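Tryptophan synthase alpha chain (Chlamydia trachomatis, PDB 6V82) probably catalyses the aldol cleavage of indoleglycerol phosphate to indole and glyceraldehyde 3-phosphate, the alpha-subunit half of the last step of tryptophan biosynthesis. Local coordinates at residues I93-Y98 and G119-D124; Y108-K113 and L142-D147; L150-G155 and L172-C177; L163-A168 and R195-L200. All coordinates share one frame; numbering follows the deposited sequence.

Contact 1 (I93-Y98 and G119-D124); sequences ILYSYY and GVCVID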
# COMPACT_ATOMS: atom_id res chain seq x y z
N ILE A 93 -33.46 36.98 -21.12
CA ILE A 93 -33.29 36.32 -19.83
C ILE A 93 -31.80 36.08 -19.62
O ILE A 93 -31.15 35.42 -20.45
CB ILE A 93 -34.04 34.98 -19.78
CG1 ILE A 93 -35.51 35.12 -20.19
CG2 ILE A 93 -33.94 34.38 -18.39
CD1 ILE A 93 -36.21 36.26 -19.48
N LEU A 94 -31.24 36.60 -18.53
CA LEU A 94 -29.90 36.18 -18.15
C LEU A 94 -30.02 34.89 -17.36
O LEU A 94 -30.65 34.85 -16.29
CB LEU A 94 -29.19 37.24 -17.33
CG LEU A 94 -27.72 36.86 -17.15
CD1 LEU A 94 -27.03 36.91 -18.48
CD2 LEU A 94 -27.02 37.77 -16.14
N TYR A 95 -29.42 33.82 -17.89
CA TYR A 95 -29.33 32.55 -17.21
C TYR A 95 -27.94 32.42 -16.61
O TYR A 95 -26.95 32.61 -17.32
CB TYR A 95 -29.61 31.40 -18.18
CG TYR A 95 -29.29 30.05 -17.63
CD1 TYR A 95 -30.20 29.37 -16.83
CD2 TYR A 95 -28.07 29.43 -17.93
CE1 TYR A 95 -29.91 28.11 -16.32
CE2 TYR A 95 -27.77 28.17 -17.44
CZ TYR A 95 -28.69 27.51 -16.64
OH TYR A 95 -28.39 26.27 -16.14
N SER A 96 -27.87 32.11 -15.31
CA SER A 96 -26.58 32.16 -14.63
C SER A 96 -26.56 31.27 -13.40
O SER A 96 -27.60 30.96 -12.80
CB SER A 96 -26.24 33.59 -14.22
OG SER A 96 -25.08 33.63 -13.43
N TYR A 97 -25.35 30.89 -13.02
CA TYR A 97 -25.11 30.37 -11.69
C TYR A 97 -25.01 31.52 -10.70
O TYR A 97 -24.84 32.68 -11.07
CB TYR A 97 -23.85 29.49 -11.69
CG TYR A 97 -24.17 28.17 -12.33
CD1 TYR A 97 -24.31 28.06 -13.71
CD2 TYR A 97 -24.41 27.05 -11.56
CE1 TYR A 97 -24.63 26.86 -14.30
CE2 TYR A 97 -24.74 25.83 -12.15
CZ TYR A 97 -24.85 25.76 -13.52
OH TYR A 97 -25.16 24.56 -14.11
N TYR A 98 -25.15 31.19 -9.41
CA TYR A 98 -25.29 32.24 -8.42
C TYR A 98 -24.01 33.03 -8.26
O TYR A 98 -24.04 34.26 -8.17
CB TYR A 98 -25.72 31.64 -7.08
CG TYR A 98 -26.06 32.70 -6.06
CD1 TYR A 98 -26.47 33.98 -6.44
CD2 TYR A 98 -25.95 32.43 -4.70
CE1 TYR A 98 -26.77 34.97 -5.48
CE2 TYR A 98 -26.24 33.39 -3.76
CZ TYR A 98 -26.66 34.65 -4.14
OH TYR A 98 -26.95 35.57 -3.16
N GLY A 119 -35.00 39.60 -17.40
CA GLY A 119 -35.21 38.61 -16.36
C GLY A 119 -33.90 37.95 -16.03
O GLY A 119 -32.97 37.93 -16.84
N VAL A 120 -33.82 37.43 -14.82
CA VAL A 120 -32.65 36.71 -14.35
C VAL A 120 -33.11 35.36 -13.81
O VAL A 120 -34.02 35.29 -12.97
CB VAL A 120 -31.87 37.50 -13.28
CG1 VAL A 120 -30.78 36.64 -12.68
CG2 VAL A 120 -31.26 38.77 -13.91
N CYS A 121 -32.50 34.30 -14.32
CA CYS A 121 -32.76 32.94 -13.87
C CYS A 121 -31.49 32.41 -13.21
O CYS A 121 -30.45 32.28 -13.87
CB CYS A 121 -33.19 32.06 -15.04
SG CYS A 121 -33.59 30.36 -14.57
N VAL A 122 -31.55 32.14 -11.91
CA VAL A 122 -30.39 31.65 -11.18
C VAL A 122 -30.66 30.19 -10.83
O VAL A 122 -31.51 29.89 -9.97
CB VAL A 122 -30.09 32.50 -9.94
CG1 VAL A 122 -28.75 32.08 -9.36
CG2 VAL A 122 -30.04 33.95 -10.32
N ILE A 123 -29.93 29.29 -11.51
CA ILE A 123 -30.31 27.87 -11.53
C ILE A 123 -30.00 27.19 -10.21
O ILE A 123 -30.66 26.20 -9.85
CB ILE A 123 -29.63 27.16 -12.72
CG1 ILE A 123 -30.23 25.76 -12.93
CG2 ILE A 123 -28.14 27.04 -12.50
CD1 ILE A 123 -31.66 25.78 -13.44
N ASP A 124 -29.03 27.69 -9.44
CA ASP A 124 -28.65 27.08 -8.17
C ASP A 124 -28.97 27.97 -6.97
O ASP A 124 -28.39 27.78 -5.90
CB ASP A 124 -27.16 26.70 -8.16
CG ASP A 124 -26.24 27.91 -8.37
OD1 ASP A 124 -26.69 28.91 -8.98
OD2 ASP A 124 -25.07 27.84 -7.92

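Contact 2 (Y108-K113 and L142-D147); sequences YLRRLK and LAVGLD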
# COMPACT_ATOMS: atom_id res chain seq x y z
N TYR A 108 -24.23 46.50 -10.39
CA TYR A 108 -24.11 45.70 -11.60
C TYR A 108 -25.47 45.22 -12.07
O TYR A 108 -25.72 45.14 -13.28
CB TYR A 108 -23.17 44.52 -11.36
CG TYR A 108 -22.93 43.71 -12.61
CD1 TYR A 108 -22.08 44.17 -13.61
CD2 TYR A 108 -23.57 42.48 -12.80
CE1 TYR A 108 -21.87 43.43 -14.76
CE2 TYR A 108 -23.37 41.74 -13.95
CZ TYR A 108 -22.51 42.22 -14.92
OH TYR A 108 -22.30 41.48 -16.05
N LEU A 109 -26.37 44.91 -11.14
CA LEU A 109 -27.72 44.52 -11.53
C LEU A 109 -28.42 45.66 -12.27
O LEU A 109 -29.06 45.43 -13.31
CB LEU A 109 -28.53 44.12 -10.30
CG LEU A 109 -28.07 42.83 -9.62
CD1 LEU A 109 -28.97 42.53 -8.44
CD2 LEU A 109 -28.03 41.65 -10.61
N ARG A 110 -28.29 46.89 -11.76
CA ARG A 110 -28.82 48.05 -12.47
C ARG A 110 -28.19 48.19 -13.85
O ARG A 110 -28.89 48.49 -14.82
CB ARG A 110 -28.60 49.32 -11.65
CG ARG A 110 -29.60 49.48 -10.52
CD ARG A 110 -29.47 50.82 -9.84
NE ARG A 110 -28.23 50.91 -9.09
CZ ARG A 110 -28.16 50.91 -7.77
NH1 ARG A 110 -26.98 50.98 -7.17
NH2 ARG A 110 -29.28 50.86 -7.06
N ARG A 111 -26.88 47.98 -13.95
CA ARG A 111 -26.23 48.07 -15.26
C ARG A 111 -26.76 47.00 -16.21
O ARG A 111 -26.90 47.26 -17.41
CB ARG A 111 -24.71 47.98 -15.10
CG ARG A 111 -24.08 49.18 -14.37
CD ARG A 111 -22.59 48.96 -14.09
NE ARG A 111 -21.79 49.13 -15.30
CZ ARG A 111 -20.73 48.39 -15.64
NH1 ARG A 111 -20.34 47.38 -14.86
NH2 ARG A 111 -20.09 48.65 -16.78
N LEU A 112 -27.10 45.82 -15.70
CA LEU A 112 -27.69 44.78 -16.55
C LEU A 112 -29.05 45.23 -17.07
O LEU A 112 -29.33 45.13 -18.28
CB LEU A 112 -27.84 43.48 -15.77
CG LEU A 112 -26.62 42.60 -15.53
CD1 LEU A 112 -26.98 41.55 -14.49
CD2 LEU A 112 -26.16 41.95 -16.83
N LYS A 113 -29.92 45.70 -16.17
CA LYS A 113 -31.23 46.19 -16.57
C LYS A 113 -31.11 47.29 -17.61
O LYS A 113 -31.81 47.27 -18.64
CB LYS A 113 -31.98 46.71 -15.34
CG LYS A 113 -33.26 47.44 -15.67
CD LYS A 113 -34.49 46.77 -15.08
CE LYS A 113 -35.76 47.22 -15.78
NZ LYS A 113 -35.76 46.69 -17.18
N LEU A 142 -35.81 42.50 -7.63
CA LEU A 142 -37.05 43.26 -7.61
C LEU A 142 -36.78 44.74 -7.45
O LEU A 142 -37.45 45.57 -8.07
CB LEU A 142 -37.95 42.77 -6.48
CG LEU A 142 -38.55 41.39 -6.72
CD1 LEU A 142 -39.53 41.07 -5.61
CD2 LEU A 142 -39.24 41.38 -8.06
N ALA A 143 -35.78 45.09 -6.63
CA ALA A 143 -35.50 46.49 -6.34
C ALA A 143 -35.08 47.25 -7.60
O ALA A 143 -35.34 48.46 -7.70
CB ALA A 143 -34.43 46.61 -5.26
N VAL A 144 -34.44 46.57 -8.55
CA VAL A 144 -33.98 47.24 -9.76
C VAL A 144 -34.88 46.98 -10.96
O VAL A 144 -34.59 47.48 -12.05
CB VAL A 144 -32.52 46.84 -10.09
CG1 VAL A 144 -31.64 46.97 -8.86
CG2 VAL A 144 -32.47 45.44 -10.64
N GLY A 145 -35.96 46.22 -10.80
CA GLY A 145 -36.90 46.00 -11.88
C GLY A 145 -36.62 44.81 -12.78
O GLY A 145 -37.20 44.73 -13.88
N LEU A 146 -35.74 43.90 -12.38
CA LEU A 146 -35.52 42.67 -13.12
C LEU A 146 -36.49 41.61 -12.63
O LEU A 146 -36.83 41.56 -11.44
CB LEU A 146 -34.08 42.19 -12.96
CG LEU A 146 -32.98 43.09 -13.51
CD1 LEU A 146 -31.63 42.67 -12.95
CD2 LEU A 146 -32.97 43.05 -15.02
N ASP A 147 -36.96 40.77 -13.55
CA ASP A 147 -37.87 39.69 -13.20
C ASP A 147 -37.10 38.46 -12.77
O ASP A 147 -36.34 37.90 -13.58
CB ASP A 147 -38.76 39.34 -14.38
CG ASP A 147 -39.80 40.39 -14.66
OD1 ASP A 147 -40.02 41.25 -13.78
OD2 ASP A 147 -40.39 40.36 -15.76

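Contact 3 (L150-G155 and L172-C177); sequences LLISAG and LYYIPC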
# COMPACT_ATOMS: atom_id res chain seq x y z
N LEU A 150 -38.07 31.79 -11.87
CA LEU A 150 -37.88 30.69 -10.94
C LEU A 150 -38.34 29.38 -11.59
O LEU A 150 -39.01 29.39 -12.62
CB LEU A 150 -38.65 30.95 -9.65
CG LEU A 150 -37.92 31.72 -8.54
CD1 LEU A 150 -37.25 32.98 -9.06
CD2 LEU A 150 -38.89 32.08 -7.42
N LEU A 151 -37.94 28.26 -10.98
CA LEU A 151 -38.23 26.92 -11.48
C LEU A 151 -38.98 26.12 -10.42
O LEU A 151 -38.56 26.08 -9.26
CB LEU A 151 -36.95 26.18 -11.87
CG LEU A 151 -36.19 26.55 -13.15
CD1 LEU A 151 -35.25 27.71 -12.94
CD2 LEU A 151 -35.42 25.33 -13.64
N ILE A 152 -40.08 25.48 -10.82
CA ILE A 152 -40.86 24.67 -9.89
C ILE A 152 -41.02 23.28 -10.46
O ILE A 152 -40.95 23.05 -11.67
CB ILE A 152 -42.24 25.28 -9.57
CG1 ILE A 152 -43.10 25.37 -10.82
CG2 ILE A 152 -42.09 26.65 -8.95
CD1 ILE A 152 -44.22 26.36 -10.68
N SER A 153 -41.23 22.34 -9.55
CA SER A 153 -41.41 20.93 -9.85
C SER A 153 -42.75 20.49 -9.28
O SER A 153 -43.40 21.22 -8.52
CB SER A 153 -40.25 20.10 -9.27
OG SER A 153 -40.22 18.80 -9.83
N ALA A 154 -43.18 19.27 -9.65
CA ALA A 154 -44.41 18.74 -9.08
C ALA A 154 -44.30 18.63 -7.56
O ALA A 154 -45.24 18.98 -6.83
CB ALA A 154 -44.73 17.38 -9.70
N GLY A 155 -43.16 18.16 -7.07
CA GLY A 155 -42.95 18.02 -5.65
C GLY A 155 -42.60 19.29 -4.92
O GLY A 155 -42.10 19.21 -3.79
N LEU A 172 -42.86 31.32 -15.13
CA LEU A 172 -42.27 30.26 -14.33
C LEU A 172 -41.86 29.11 -15.23
O LEU A 172 -42.64 28.68 -16.09
CB LEU A 172 -43.25 29.74 -13.29
CG LEU A 172 -43.23 30.44 -11.94
CD1 LEU A 172 -44.38 29.92 -11.11
CD2 LEU A 172 -41.90 30.19 -11.25
N TYR A 173 -40.65 28.62 -15.03
CA TYR A 173 -40.26 27.36 -15.63
C TYR A 173 -40.81 26.21 -14.79
O TYR A 173 -40.87 26.28 -13.56
CB TYR A 173 -38.75 27.25 -15.73
CG TYR A 173 -38.13 27.95 -16.90
CD1 TYR A 173 -38.51 27.63 -18.20
CD2 TYR A 173 -37.12 28.88 -16.72
CE1 TYR A 173 -37.93 28.25 -19.28
CE2 TYR A 173 -36.52 29.50 -17.80
CZ TYR A 173 -36.93 29.18 -19.07
OH TYR A 173 -36.34 29.79 -20.15
N TYR A 174 -41.20 25.14 -15.48
CA TYR A 174 -41.77 23.96 -14.85
C TYR A 174 -41.02 22.74 -15.34
O TYR A 174 -40.81 22.59 -16.55
CB TYR A 174 -43.26 23.85 -15.18
CG TYR A 174 -43.96 22.82 -14.36
CD1 TYR A 174 -44.05 21.51 -14.81
CD2 TYR A 174 -44.52 23.14 -13.14
CE1 TYR A 174 -44.69 20.55 -14.07
CE2 TYR A 174 -45.17 22.18 -12.38
CZ TYR A 174 -45.25 20.88 -12.85
OH TYR A 174 -45.88 19.90 -12.12
N ILE A 175 -40.60 21.88 -14.41
CA ILE A 175 -39.90 20.64 -14.76
C ILE A 175 -40.79 19.46 -14.40
O ILE A 175 -40.74 18.99 -13.25
CB ILE A 175 -38.55 20.52 -14.03
CG1 ILE A 175 -37.89 21.88 -13.86
CG2 ILE A 175 -37.64 19.58 -14.79
CD1 ILE A 175 -36.67 21.83 -12.98
N PRO A 176 -41.59 18.95 -15.32
CA PRO A 176 -42.54 17.89 -14.97
C PRO A 176 -41.87 16.52 -14.89
O PRO A 176 -40.70 16.35 -15.22
CB PRO A 176 -43.57 17.95 -16.10
CG PRO A 176 -42.82 18.51 -17.25
CD PRO A 176 -41.78 19.44 -16.69
N CYS A 177 -42.67 15.54 -14.45
CA CYS A 177 -42.26 14.14 -14.29
C CYS A 177 -41.33 13.65 -15.40
O CYS A 177 -41.75 12.92 -16.29
CB CYS A 177 -43.50 13.23 -14.26
SG CYS A 177 -44.16 12.85 -12.62

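Contact 4 (L163-A168 and R195-L200); sequences LIQEYA and REHFDL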
# COMPACT_ATOMS: atom_id res chain seq x y z
N LEU A 163 -43.35 31.23 -1.01
CA LEU A 163 -42.21 32.11 -1.26
C LEU A 163 -41.83 32.15 -2.73
O LEU A 163 -41.36 33.19 -3.21
CB LEU A 163 -41.01 31.70 -0.41
CG LEU A 163 -40.86 32.54 0.87
CD1 LEU A 163 -39.44 32.48 1.34
CD2 LEU A 163 -41.29 33.99 0.67
N ILE A 164 -42.04 31.06 -3.47
CA ILE A 164 -41.83 31.12 -4.92
C ILE A 164 -42.77 32.15 -5.54
O ILE A 164 -42.36 32.94 -6.39
CB ILE A 164 -42.00 29.73 -5.57
CG1 ILE A 164 -40.96 28.77 -5.02
CG2 ILE A 164 -41.85 29.84 -7.07
CD1 ILE A 164 -40.85 27.48 -5.81
N GLN A 165 -44.03 32.16 -5.10
CA GLN A 165 -44.98 33.17 -5.58
C GLN A 165 -44.56 34.57 -5.16
O GLN A 165 -44.83 35.54 -5.88
CB GLN A 165 -46.37 32.85 -5.05
CG GLN A 165 -47.45 33.77 -5.52
CD GLN A 165 -48.81 33.29 -5.09
OE1 GLN A 165 -48.96 32.14 -4.68
NE2 GLN A 165 -49.80 34.16 -5.17
N GLU A 166 -43.90 34.70 -4.01
CA GLU A 166 -43.41 35.99 -3.55
C GLU A 166 -42.49 36.64 -4.58
O GLU A 166 -42.67 37.80 -4.96
CB GLU A 166 -42.69 35.82 -2.21
CG GLU A 166 -42.13 37.10 -1.63
CD GLU A 166 -43.07 37.74 -0.62
OE1 GLU A 166 -44.30 37.67 -0.83
OE2 GLU A 166 -42.56 38.28 0.38
N TYR A 167 -41.49 35.89 -5.07
CA TYR A 167 -40.44 36.46 -5.89
C TYR A 167 -40.62 36.25 -7.40
O TYR A 167 -39.97 36.95 -8.18
CB TYR A 167 -39.08 35.90 -5.47
CG TYR A 167 -38.70 36.29 -4.05
CD1 TYR A 167 -38.47 37.62 -3.73
CD2 TYR A 167 -38.57 35.33 -3.05
CE1 TYR A 167 -38.13 37.99 -2.44
CE2 TYR A 167 -38.23 35.70 -1.75
CZ TYR A 167 -38.01 37.03 -1.46
OH TYR A 167 -37.66 37.42 -0.19
N ALA A 168 -41.47 35.32 -7.82
CA ALA A 168 -41.58 35.02 -9.25
C ALA A 168 -42.23 36.18 -10.00
O ALA A 168 -43.21 36.77 -9.54
CB ALA A 168 -42.40 33.75 -9.47
N ARG A 195 -50.59 27.08 -13.33
CA ARG A 195 -50.82 28.38 -13.96
C ARG A 195 -51.85 29.20 -13.20
O ARG A 195 -51.65 30.40 -12.99
CB ARG A 195 -51.26 28.18 -15.42
CG ARG A 195 -51.49 29.48 -16.19
CD ARG A 195 -51.88 29.21 -17.65
NE ARG A 195 -50.83 28.51 -18.38
CZ ARG A 195 -50.86 27.21 -18.69
NH1 ARG A 195 -51.90 26.46 -18.34
NH2 ARG A 195 -49.83 26.67 -19.34
N GLU A 196 -52.94 28.57 -12.76
CA GLU A 196 -53.96 29.31 -12.02
C GLU A 196 -53.48 29.68 -10.61
O GLU A 196 -53.88 30.72 -10.09
CB GLU A 196 -55.26 28.50 -11.96
CG GLU A 196 -56.15 28.69 -13.20
CD GLU A 196 -57.59 28.19 -13.00
OE1 GLU A 196 -58.03 27.32 -13.78
OE2 GLU A 196 -58.28 28.67 -12.08
N HIS A 197 -52.63 28.85 -9.99
CA HIS A 197 -52.10 29.19 -8.67
C HIS A 197 -51.24 30.45 -8.73
O HIS A 197 -51.36 31.32 -7.86
CB HIS A 197 -51.30 28.00 -8.12
CG HIS A 197 -50.84 28.16 -6.70
ND1 HIS A 197 -50.55 29.39 -6.13
CD2 HIS A 197 -50.59 27.24 -5.74
CE1 HIS A 197 -50.15 29.21 -4.89
NE2 HIS A 197 -50.17 27.92 -4.62
N PHE A 198 -50.38 30.58 -9.75
CA PHE A 198 -49.45 31.69 -9.81
C PHE A 198 -49.92 32.85 -10.68
O PHE A 198 -49.38 33.96 -10.53
CB PHE A 198 -48.09 31.22 -10.33
CG PHE A 198 -47.34 30.39 -9.35
CD1 PHE A 198 -46.59 30.98 -8.35
CD2 PHE A 198 -47.39 29.01 -9.41
CE1 PHE A 198 -45.91 30.22 -7.42
CE2 PHE A 198 -46.71 28.23 -8.50
CZ PHE A 198 -45.97 28.84 -7.50
N ASP A 199 -50.89 32.64 -11.56
CA ASP A 199 -51.29 33.63 -12.56
C ASP A 199 -50.07 34.24 -13.25
O ASP A 199 -49.85 35.46 -13.25
CB ASP A 199 -52.19 34.71 -11.94
CG ASP A 199 -52.96 35.49 -12.99
OD1 ASP A 199 -53.74 34.88 -13.75
OD2 ASP A 199 -52.78 36.73 -13.05
N LEU A 200 -49.24 33.36 -13.79
CA LEU A 200 -48.08 33.67 -14.62
C LEU A 200 -48.03 32.59 -15.69
O LEU A 200 -48.53 31.48 -15.47
CB LEU A 200 -46.77 33.67 -13.82
CG LEU A 200 -46.44 34.77 -12.80
CD1 LEU A 200 -45.15 34.43 -12.05
CD2 LEU A 200 -46.32 36.14 -13.47

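Contact 1 (I93-Y98 and G119-D124)
The carbonyl O of Leu-94 takes the N-H of Cys-121 in a nearly straight bond, N to O 2.8 Å and 174° at the hydrogen. The N-H comes in nearly along the C=O axis, and the CA-H of Val-120 approaches the same oxygen. One step back along the ladder, Leu-94 N bonds Gly-119 O, also at 2.8 Å. The ladder continues with Ser-96 N to Cys-121 O and Ile-123 N to Ser-96 O. These are two neighbouring parallel strands of the TIM barrel, 93-96 and 119-122, joined through the helical chain between them. Within the ladder the sulfur of Cys-121 lies at the edge of the Tyr-95 ring, 5.5 Å from the centroid. Around the strand ends side chains add to the ladder. Ile-123 CG2 sits over the centre of one face of the Tyr-97 ring, 3.6 Å from its centroid, a CH-pi contact. Ile-123 CB meets Tyr-95 CE1 at 3.7 Å. The hydroxyls of Tyr-95 and Tyr-97 are both hydrogen-bonded to Asp-55, a predicted proton acceptor, so this sheet end borders the probable active site. With CG between its backbone N and carbonyl carbon (chi1 60°), the Asp-124 carboxylate is turned to Tyr-98, and OD1 receives a weak, bent bond from Tyr-98 N, 2.8 Å. Val-122 CG1 packs on Tyr-98 CA at 3.6 Å. The Tyr-98 hydroxyl bonds a polar side chain of another protein chain.

Contact 2 (Y108-K113 and L142-D147)
Val-144 meets two residues of the facing helix with its two methyl groups. CG1 touches Arg-110 CG at 3.6 Å, where the two side chains cross at about a right angle. CG2 reaches Leu-109 CB more loosely, at 4.2 Å. Leu-146 packs beside it. Its CD2 lies 3.8 Å from Lys-113 CB, and its CD1 lies 3.8 Å from the carbonyl O of Leu-109. Lys-113 CG is anti to the backbone N (chi1 170°), and the chain bends at chi2 and again at chi4. Its CD lies 3.1 Å from Val-144 O, and CE comes to Gly-145 O just after the helix. The two segments share no hydrogen bond. The second shell is the turn that closes helix 136-144. Gly-145 has positive phi (89°) and ends the helix in a Schellman motif, with Gly-145 N bonded to Leu-142 O at 3.2 Å. This turn brings Val-144 and Leu-146 to the same neighbour. Leu-109 also packs on Phe-137 and Asp-140 of helix 136-144, and Leu-146 touches Ile-117. Helices 106-115 and 136-144 meet on the outside of the barrel. They precede and follow strand 119-122 in the chain, and Asp-147 goes on to pair with Val-120 of that strand.

Contact 3 (L150-G155 and L172-C177)
Ile-152 is held through both its backbone polar atoms. Its N-H bonds Tyr-173 O at 3.0 Å and its O accepts Ile-175 N, both nearly straight. A third bond runs from Tyr-173 N to Leu-150 O, 3.0 Å. The ladder joins two parallel strands of the TIM barrel, 151-153 and 172-175. They belong to a beta-alpha-beta unit whose crossover is helix 158-167. The short strand segments are 34° apart in direction. At the far end Ser-153 OG makes a weak, long bond to Ile-175 O.

Leu-151, Tyr-173 and Ile-175 share one face of the sheet. Leu-151 CG lies against Tyr-173 CB, the two side chains side by side and pointing the same way. Leu-151 CD2 then reaches Ile-175 CD1 at 3.8 Å. The Tyr-173 hydroxyl is hydrogen-bonded to Glu-44, a predicted proton acceptor, so this face turns to the probable active site.

Ile-152 and Tyr-174 occupy the opposite face, toward the surrounding helices. Ile-152 CG1 stands between the backbone N and the carbonyl carbon (chi1 62°). There it meets Tyr-174 CD2 at 3.5 Å, and the two side chains cross at about a right angle. Val-194 of helix 187-198 packs on both. The Tyr-174 hydroxyl oxygen comes to Ala-154 CA and CB. At the other end of the strand pair Leu-172 uses both methyls. CD1 touches Ile-152 CD1 at 3.6 Å, while CD2 packs against Leu-150 CB at 3.7 Å.

Contact 4 (L163-A168 and R195-L200)
Phe-198 turns the edge of its ring to the backbone of Gln-165. Gln-165 N lies near the ring plane, 3.6 Å from Phe-198 CE1. The contact joins the C-terminal ends of helices 158-167 and 187-198, two neighbouring helices in the outer layer of the TIM barrel. No hydrogen bond crosses between the segments.

Gln-165 carries much of the contact. Its CG is anti to the backbone N (chi1 -177°), and the extended chain beyond CG carries the amide out to His-197. Along the way its CB touches Phe-198 CE1 at 3.6 Å. The two side chains cross obliquely, with the amide and ring planes 66° apart. At the far end Gln-165 OE1 lies near the plane of the imidazole, at its edge, 3.2 Å from His-197 CE1. The amide plane stands almost upright to this ring, at 82°. Gln-165 OE1 is also 3.5 Å from His-197 ND1, but the angle is too poor for a hydrogen bond.

Ile-164 comes to the Phe-198 ring from deeper in the layer. Its CG2 is 4.1 Å from Phe-198 CE1. Both residues also pack on Ile-152 of strand 147-153, which ties the helix pair to the barrel wall. Met-161, one turn earlier on helix 158-167, touches both His-197 and Phe-198.

Beyond the helix ends the two segments still meet. Ala-168 is the first residue to leave helical geometry on one side. Asp-199 does so on the other, with positive phi, and Leu-200 follows it. The Ala-168 methyl CB meets Leu-200 CD1 at 3.8 Å.

How the contacts relate
Contacts 1 and 3 are strand pairs in the same parallel sheet. They rest on backbone hydrogen bonds, and tyrosines from both reach predicted catalytic acids. Contact 1 is wholly buried near the centre of the chain; contact 3 is partly exposed. Contacts 2 and 4 lie between outer helices, are smaller, and depend on side-chain packing alone. Each helix contact backs a strand contact. Contact 2 meets contact 1 through Val-120 and Leu-146, and through a probable hydrogen bond from Val-120 N to Asp-147 O. Contact 4 meets contact 3 where Leu-172 CD1 packs on Phe-198. Cys-121 and Leu-151 join the two strand pairs.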